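Local coordinates for protein ADP-dependent L-serine kinase SerK (Thermococcus kodakarensis KOD1, PDB 5X0E) that phosphorylates free L-serine with ADP as the phosphate donor, giving O-phospho-L-serine and AMP in a magnesium-dependent first step of cysteine biosynthesis, at residues Pro28-Val33 with Asp69-Trp74; Val97-Trp102 with Thr223-Pro228. The protein carries 1 engineered substitution. One frame throughout, in Å; residues are numbered along the deposited sequence. Where two conformers were deposited one is given.

Contact 1 of 2, residues Pro28-Val33 with Asp69-Trp74; sequences PHAQLV and DGHHRW. Engineered in segment 28-33: Ala30 (natural residue Glu). With MG (magnesium ion), chain D; AMP (adenosine monophosphate), chain B; SEP (phosphoserine), chain C.
The phosphoryl-transfer site of this ParB-like domain is built here: His71 and His72, in the first turn of helix 71-80, each lean NE2 against the 28-33 loop and turn ND1 toward a phosphate. In both side chains CG stands anti to the carbonyl carbon (chi1 -71° and -63°). His29 N donates to His71 NE2 at 3.1 Å, and Val33 N to His72 NE2 at 3.0 Å; both donors lie almost in the ring planes. The His71 ring is boxed in further. Its CE1 edge points into the face of the His29 ring in a T-shaped stack with planes 83° apart, and the engineered Ala30 (Glu in the natural protein) lays CB over its face. Leu32 CD2 sits above the centre of the His72 ring, 4.0 Å from the centroid, and Pro28 CG packs 3.6 Å from Trp74 CH2.

With NE2 accepting, ND1 of each histidine is the donor. His71 ND1 reaches phosphoserine O3P at 2.7 Å, and the same oxygen takes the backbone N-H groups of Gly70 and His71. His72 ND1 and its own backbone N both bind AMP O2P, the ND1 bond being 2.6 Å. Magnesium joins the two phosphates through AMP O3P, phosphoserine O1P, Asp69 OD1 (2.1 Å) and three waters, while Arg73 grips AMP O1P and O3P. The loop's N-H groups thus help to fix the rotation of both imidazoles, together with the phosphate bonds at ND1, and the helix N-terminus, the arginine and the metal together would be expected to offset the charge of the two phosphates.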
# COMPACT_ATOMS: atom_id res chain seq x y z
N PRO A 28 -7.50 1.14 10.60
CA PRO A 28 -6.58 0.69 9.55
C PRO A 28 -6.86 -0.77 9.19
O PRO A 28 -7.35 -1.53 10.02
CB PRO A 28 -5.21 0.86 10.20
CG PRO A 28 -5.47 0.62 11.64
CD PRO A 28 -6.83 1.20 11.91
N HIS A 29 -6.68 -1.12 7.92
CA HIS A 29 -6.57 -2.52 7.48
C HIS A 29 -5.17 -3.00 7.06
O HIS A 29 -5.02 -4.16 6.69
CB HIS A 29 -7.63 -2.79 6.40
CG HIS A 29 -7.32 -2.25 5.04
ND1 HIS A 29 -7.84 -1.06 4.59
CD2 HIS A 29 -6.61 -2.76 4.01
CE1 HIS A 29 -7.45 -0.84 3.35
NE2 HIS A 29 -6.69 -1.86 2.97
N ALA A 30 -4.15 -2.15 7.18
CA ALA A 30 -2.81 -2.45 6.66
C ALA A 30 -1.71 -1.81 7.51
O ALA A 30 -1.94 -0.80 8.19
CB ALA A 30 -2.67 -2.00 5.21
N GLN A 31 -0.53 -2.41 7.44
CA GLN A 31 0.69 -1.86 8.01
C GLN A 31 1.25 -0.69 7.18
O GLN A 31 0.77 -0.39 6.08
CB GLN A 31 1.73 -2.96 8.11
CG GLN A 31 1.42 -3.99 9.18
CD GLN A 31 2.35 -5.17 9.13
OE1 GLN A 31 2.76 -5.61 8.06
NE2 GLN A 31 2.69 -5.69 10.29
N LEU A 32 2.31 -0.06 7.71
CA LEU A 32 2.97 1.11 7.10
C LEU A 32 4.35 0.80 6.53
O LEU A 32 5.01 -0.12 6.98
CB LEU A 32 3.13 2.21 8.16
CG LEU A 32 1.88 2.57 8.97
CD1 LEU A 32 2.15 3.75 9.89
CD2 LEU A 32 0.70 2.86 8.05
N VAL A 33 4.71 1.55 5.48
CA VAL A 33 6.06 1.72 4.96
C VAL A 33 6.66 3.02 5.53
O VAL A 33 6.10 4.11 5.34
CB VAL A 33 6.04 1.81 3.41
CG1 VAL A 33 7.45 1.85 2.83
CG2 VAL A 33 5.24 0.65 2.81
N ASP A 69 -8.16 4.07 1.66
CA ASP A 69 -6.86 4.58 1.24
C ASP A 69 -6.48 5.75 2.14
O ASP A 69 -7.31 6.63 2.38
CB ASP A 69 -6.96 5.06 -0.20
CG ASP A 69 -5.64 5.61 -0.75
OD1 ASP A 69 -4.53 5.23 -0.28
OD2 ASP A 69 -5.72 6.46 -1.66
N GLY A 70 -5.24 5.76 2.63
CA GLY A 70 -4.81 6.80 3.57
C GLY A 70 -4.19 6.38 4.90
O GLY A 70 -4.26 7.14 5.86
N HIS A 71 -3.54 5.22 4.97
CA HIS A 71 -2.93 4.75 6.22
C HIS A 71 -1.82 5.65 6.75
O HIS A 71 -1.69 5.83 7.96
CB HIS A 71 -2.38 3.34 6.06
CG HIS A 71 -3.46 2.32 5.96
ND1 HIS A 71 -4.09 2.04 4.77
CD2 HIS A 71 -4.08 1.58 6.90
CE1 HIS A 71 -5.04 1.15 4.97
NE2 HIS A 71 -5.05 0.86 6.26
N HIS A 72 -1.04 6.20 5.83
CA HIS A 72 0.12 6.99 6.18
C HIS A 72 -0.27 8.40 6.52
O HIS A 72 0.32 8.99 7.43
CB HIS A 72 1.13 6.97 5.03
CG HIS A 72 1.66 5.60 4.78
ND1 HIS A 72 0.95 4.65 4.08
CD2 HIS A 72 2.77 4.99 5.24
CE1 HIS A 72 1.64 3.52 4.06
NE2 HIS A 72 2.74 3.71 4.76
N ARG A 73 -1.24 8.94 5.78
CA ARG A 73 -1.85 10.21 6.17
C ARG A 73 -2.45 10.11 7.58
O ARG A 73 -2.23 10.99 8.43
CB ARG A 73 -2.91 10.65 5.14
CG ARG A 73 -2.30 11.34 3.92
CD ARG A 73 -3.29 11.43 2.78
NE ARG A 73 -3.50 10.14 2.14
CZ ARG A 73 -4.47 9.87 1.27
NH1 ARG A 73 -5.36 10.80 0.92
NH2 ARG A 73 -4.56 8.65 0.74
N TRP A 74 -3.16 9.02 7.85
CA TRP A 74 -3.79 8.81 9.16
C TRP A 74 -2.74 8.74 10.28
O TRP A 74 -2.79 9.52 11.22
CB TRP A 74 -4.68 7.57 9.12
CG TRP A 74 -5.17 7.07 10.45
CD1 TRP A 74 -6.17 7.60 11.24
CD2 TRP A 74 -4.71 5.90 11.12
NE1 TRP A 74 -6.34 6.82 12.37
CE2 TRP A 74 -5.45 5.77 12.32
CE3 TRP A 74 -3.72 4.93 10.83
CZ2 TRP A 74 -5.24 4.73 13.24
CZ3 TRP A 74 -3.51 3.89 11.73
CH2 TRP A 74 -4.27 3.79 12.92
MG MG D . -2.48 5.54 -0.50
P AMP B . -1.44 7.02 2.24
O1P AMP B . -1.82 8.20 3.12
O2P AMP B . -1.19 5.72 2.98
O3P AMP B . -2.34 6.91 1.05
O5' AMP B . 0.02 7.40 1.66
C5' AMP B . 0.51 8.74 1.61
C4' AMP B . -0.32 9.61 0.67
O4' AMP B . -0.13 10.97 1.03
C3' AMP B . 0.06 9.50 -0.80
O3' AMP B . -1.14 9.26 -1.55
C2' AMP B . 0.64 10.85 -1.15
O2' AMP B . 0.31 11.21 -2.49
C1' AMP B . -0.08 11.75 -0.16
N9 AMP B . 0.51 13.08 0.17
C8 AMP B . 1.77 13.53 0.03
N7 AMP B . 1.87 14.82 0.45
C5 AMP B . 0.65 15.17 0.89
C6 AMP B . 0.02 16.38 1.46
N6 AMP B . 0.74 17.48 1.68
N1 AMP B . -1.31 16.32 1.77
C2 AMP B . -2.07 15.21 1.55
N3 AMP B . -1.55 14.10 1.03
C4 AMP B . -0.24 14.03 0.69
N SEP C . -5.19 0.91 0.61
CA SEP C . -4.42 1.84 -0.26
CB SEP C . -2.94 1.46 -0.27
OG SEP C . -2.44 1.57 1.05
C SEP C . -5.02 1.86 -1.64
O SEP C . -4.38 2.25 -2.62
OXT SEP C . -6.19 1.50 -1.80
P SEP C . -2.16 3.02 1.72
O1P SEP C . -1.95 3.94 0.54
O2P SEP C . -0.96 2.73 2.60
O3P SEP C . -3.41 3.29 2.52
O HOH W 1 -3.08 7.19 -1.85
O HOH W 2 -0.51 6.14 -0.90
O HOH W 3 -2.30 4.33 -2.33

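Contact 2 of 2, residues Val97-Trp102 with Thr223-Pro228; sequences VKVYTW and TRHVLP. With SEP (phosphoserine), chain C.
Arg224 crosses the face of Trp102 at about a right angle and runs along Trp102, Thr101 and Tyr100 of the other segment. Its CB, directed from the sheet to the same side as Tyr100, lies 3.4 Å from Trp102 NE1. CG follows over Trp102 CE2, and CD comes to rest above the six-membered ring, 3.6 Å from its centroid, a CH-pi contact. The bend at chi3 (71°) then turns the tip back across the strand: NE gives a hydrogen bond of 3.0 Å to Thr101 O, nearly in the guanidinium plane, and NH2 reaches a water that also takes Thr101 N. The face of the guanidinium lies against Tyr100 CB, its plane 16° from that of the phenol ring.

Backbone bonds pair Lys98 with Val226 and Tyr100 with Arg224 in antiparallel fashion, by two bonds each, one in either direction; the non-hydrogen-bonded pair Val99-His225 lies between them. On that pair's side of the sheet Val99 CG2 covers the His225 ring, 3.9 Å from its centroid. His225 N and ND1 both hold phosphoserine OXT, each at 2.9 Å, Trp102 NE1 donates to phosphoserine O, and the phosphoserine N donates to Thr223 OG1. This strand pair and its ends therefore supply much of the grip on the amino-acid end of the product.

Strand 224-226 lies along the beginning of strand 98-107, which also pairs with 175-179 and 196-199 in the antiparallel sheet. Helix 205-213 packs against Val99 through Lys205 and against Thr223 through Val208, while Tyr92 meets the His225 ring.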
# COMPACT_ATOMS: atom_id res chain seq x y z
N VAL A 97 -16.51 0.66 -6.37
CA VAL A 97 -15.26 0.47 -5.65
C VAL A 97 -14.67 -0.87 -6.13
O VAL A 97 -15.25 -1.91 -5.89
CB VAL A 97 -15.44 0.50 -4.13
CG1 VAL A 97 -14.09 0.36 -3.43
CG2 VAL A 97 -16.14 1.80 -3.72
N LYS A 98 -13.56 -0.80 -6.85
CA LYS A 98 -12.82 -1.99 -7.28
C LYS A 98 -11.52 -2.08 -6.48
O LYS A 98 -10.98 -1.06 -6.03
CB LYS A 98 -12.53 -1.93 -8.79
CG LYS A 98 -13.75 -2.10 -9.70
CD LYS A 98 -14.25 -3.53 -9.71
CE LYS A 98 -15.27 -3.79 -10.82
NZ LYS A 98 -16.64 -3.34 -10.46
N VAL A 99 -11.04 -3.30 -6.28
CA VAL A 99 -9.81 -3.51 -5.53
C VAL A 99 -8.83 -4.43 -6.27
O VAL A 99 -9.20 -5.47 -6.80
CB VAL A 99 -10.09 -4.00 -4.09
CG1 VAL A 99 -10.60 -5.44 -4.07
CG2 VAL A 99 -8.85 -3.84 -3.21
N TYR A 100 -7.59 -3.96 -6.37
CA TYR A 100 -6.47 -4.75 -6.89
C TYR A 100 -5.41 -4.69 -5.78
O TYR A 100 -5.77 -4.59 -4.62
CB TYR A 100 -6.00 -4.16 -8.23
CG TYR A 100 -7.13 -4.14 -9.23
CD1 TYR A 100 -7.37 -5.23 -10.06
CD2 TYR A 100 -7.98 -3.04 -9.30
CE1 TYR A 100 -8.43 -5.21 -10.97
CE2 TYR A 100 -9.04 -3.01 -10.20
CZ TYR A 100 -9.27 -4.09 -11.03
OH TYR A 100 -10.33 -4.03 -11.91
N THR A 101 -4.12 -4.72 -6.13
CA THR A 101 -3.05 -4.68 -5.13
C THR A 101 -1.90 -3.80 -5.62
O THR A 101 -1.94 -3.24 -6.72
CB THR A 101 -2.60 -6.12 -4.78
OG1 THR A 101 -1.82 -6.11 -3.58
CG2 THR A 101 -1.80 -6.77 -5.91
N TRP A 102 -0.92 -3.61 -4.74
CA TRP A 102 0.35 -2.96 -5.07
C TRP A 102 1.43 -4.01 -4.92
O TRP A 102 1.43 -4.75 -3.92
CB TRP A 102 0.67 -1.82 -4.10
CG TRP A 102 -0.28 -0.66 -4.16
CD1 TRP A 102 -1.38 -0.46 -3.39
CD2 TRP A 102 -0.19 0.47 -5.04
NE1 TRP A 102 -1.99 0.71 -3.74
CE2 TRP A 102 -1.28 1.31 -4.74
CE3 TRP A 102 0.70 0.85 -6.05
CZ2 TRP A 102 -1.51 2.52 -5.42
CZ3 TRP A 102 0.48 2.07 -6.72
CH2 TRP A 102 -0.63 2.88 -6.40
N THR A 223 -4.07 -3.53 -0.49
CA THR A 223 -5.18 -3.12 -1.34
C THR A 223 -4.81 -1.91 -2.20
O THR A 223 -4.17 -0.98 -1.72
CB THR A 223 -6.41 -2.72 -0.51
OG1 THR A 223 -6.07 -1.63 0.36
CG2 THR A 223 -6.97 -3.91 0.32
N ARG A 224 -5.24 -1.93 -3.45
CA ARG A 224 -5.20 -0.79 -4.34
C ARG A 224 -6.63 -0.60 -4.82
O ARG A 224 -7.10 -1.26 -5.75
CB ARG A 224 -4.28 -1.04 -5.53
CG ARG A 224 -4.21 0.12 -6.53
CD ARG A 224 -3.05 -0.06 -7.49
NE ARG A 224 -3.27 -1.14 -8.44
CZ ARG A 224 -4.01 -1.05 -9.55
NH1 ARG A 224 -4.66 0.06 -9.86
NH2 ARG A 224 -4.12 -2.11 -10.36
N HIS A 225 -7.33 0.30 -4.15
CA HIS A 225 -8.71 0.59 -4.45
C HIS A 225 -8.80 1.57 -5.59
O HIS A 225 -8.08 2.56 -5.61
CB HIS A 225 -9.40 1.16 -3.23
CG HIS A 225 -9.57 0.17 -2.13
ND1 HIS A 225 -8.65 0.03 -1.11
CD2 HIS A 225 -10.57 -0.71 -1.87
CE1 HIS A 225 -9.09 -0.89 -0.26
NE2 HIS A 225 -10.23 -1.37 -0.71
N VAL A 226 -9.74 1.34 -6.49
CA VAL A 226 -9.90 2.24 -7.63
C VAL A 226 -11.38 2.56 -7.82
O VAL A 226 -12.25 1.69 -7.77
CB VAL A 226 -9.24 1.72 -8.93
CG1 VAL A 226 -7.72 1.68 -8.79
CG2 VAL A 226 -9.77 0.36 -9.33
N LEU A 227 -11.63 3.85 -7.98
CA LEU A 227 -12.96 4.40 -8.15
C LEU A 227 -13.09 4.76 -9.62
O LEU A 227 -12.11 4.65 -10.34
CB LEU A 227 -13.10 5.64 -7.28
CG LEU A 227 -12.62 5.54 -5.83
CD1 LEU A 227 -12.89 6.85 -5.09
CD2 LEU A 227 -13.26 4.37 -5.12
N PRO A 228 -14.27 5.24 -10.07
CA PRO A 228 -14.34 5.74 -11.45
C PRO A 228 -13.59 7.07 -11.70
O PRO A 228 -13.54 7.55 -12.82
CB PRO A 228 -15.85 5.90 -11.69
CG PRO A 228 -16.52 5.07 -10.64
CD PRO A 228 -15.60 5.16 -9.45
N SEP C . -5.19 0.91 0.61
CA SEP C . -4.42 1.84 -0.26
CB SEP C . -2.94 1.46 -0.27
OG SEP C . -2.44 1.57 1.05
C SEP C . -5.02 1.86 -1.64
O SEP C . -4.38 2.25 -2.62
OXT SEP C . -6.19 1.50 -1.80
P SEP C . -2.16 3.02 1.72
O1P SEP C . -1.95 3.94 0.54
O2P SEP C . -0.96 2.73 2.60
O3P SEP C . -3.41 3.29 2.52
O HOH W 4 -2.76 -4.79 -9.09

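Contacts 1 and 2 hold opposite ends of one phosphoserine: 28-33 with 69-74 takes its phosphate beside AMP and magnesium, 97-102 with 223-228 its carboxylate and amino group. They meet where His29 NE2 and Thr223 OG1, 2.7 Å apart, probably share a hydrogen bond. Contact 1 is the more central, its centre about 7 Å from that of the chain, against about 11 Å for contact 2. It joins a loop to a helix start through imidazoles, whose far sides, with Asp69 and Arg73, hold metal and phosphates. Contact 2 joins two strands by regular backbone bonds, with Lys98 and Tyr100 exposed and the edge of strand 224-226 turned from 98-100 meeting the ligand. Helix 205-213 touches both.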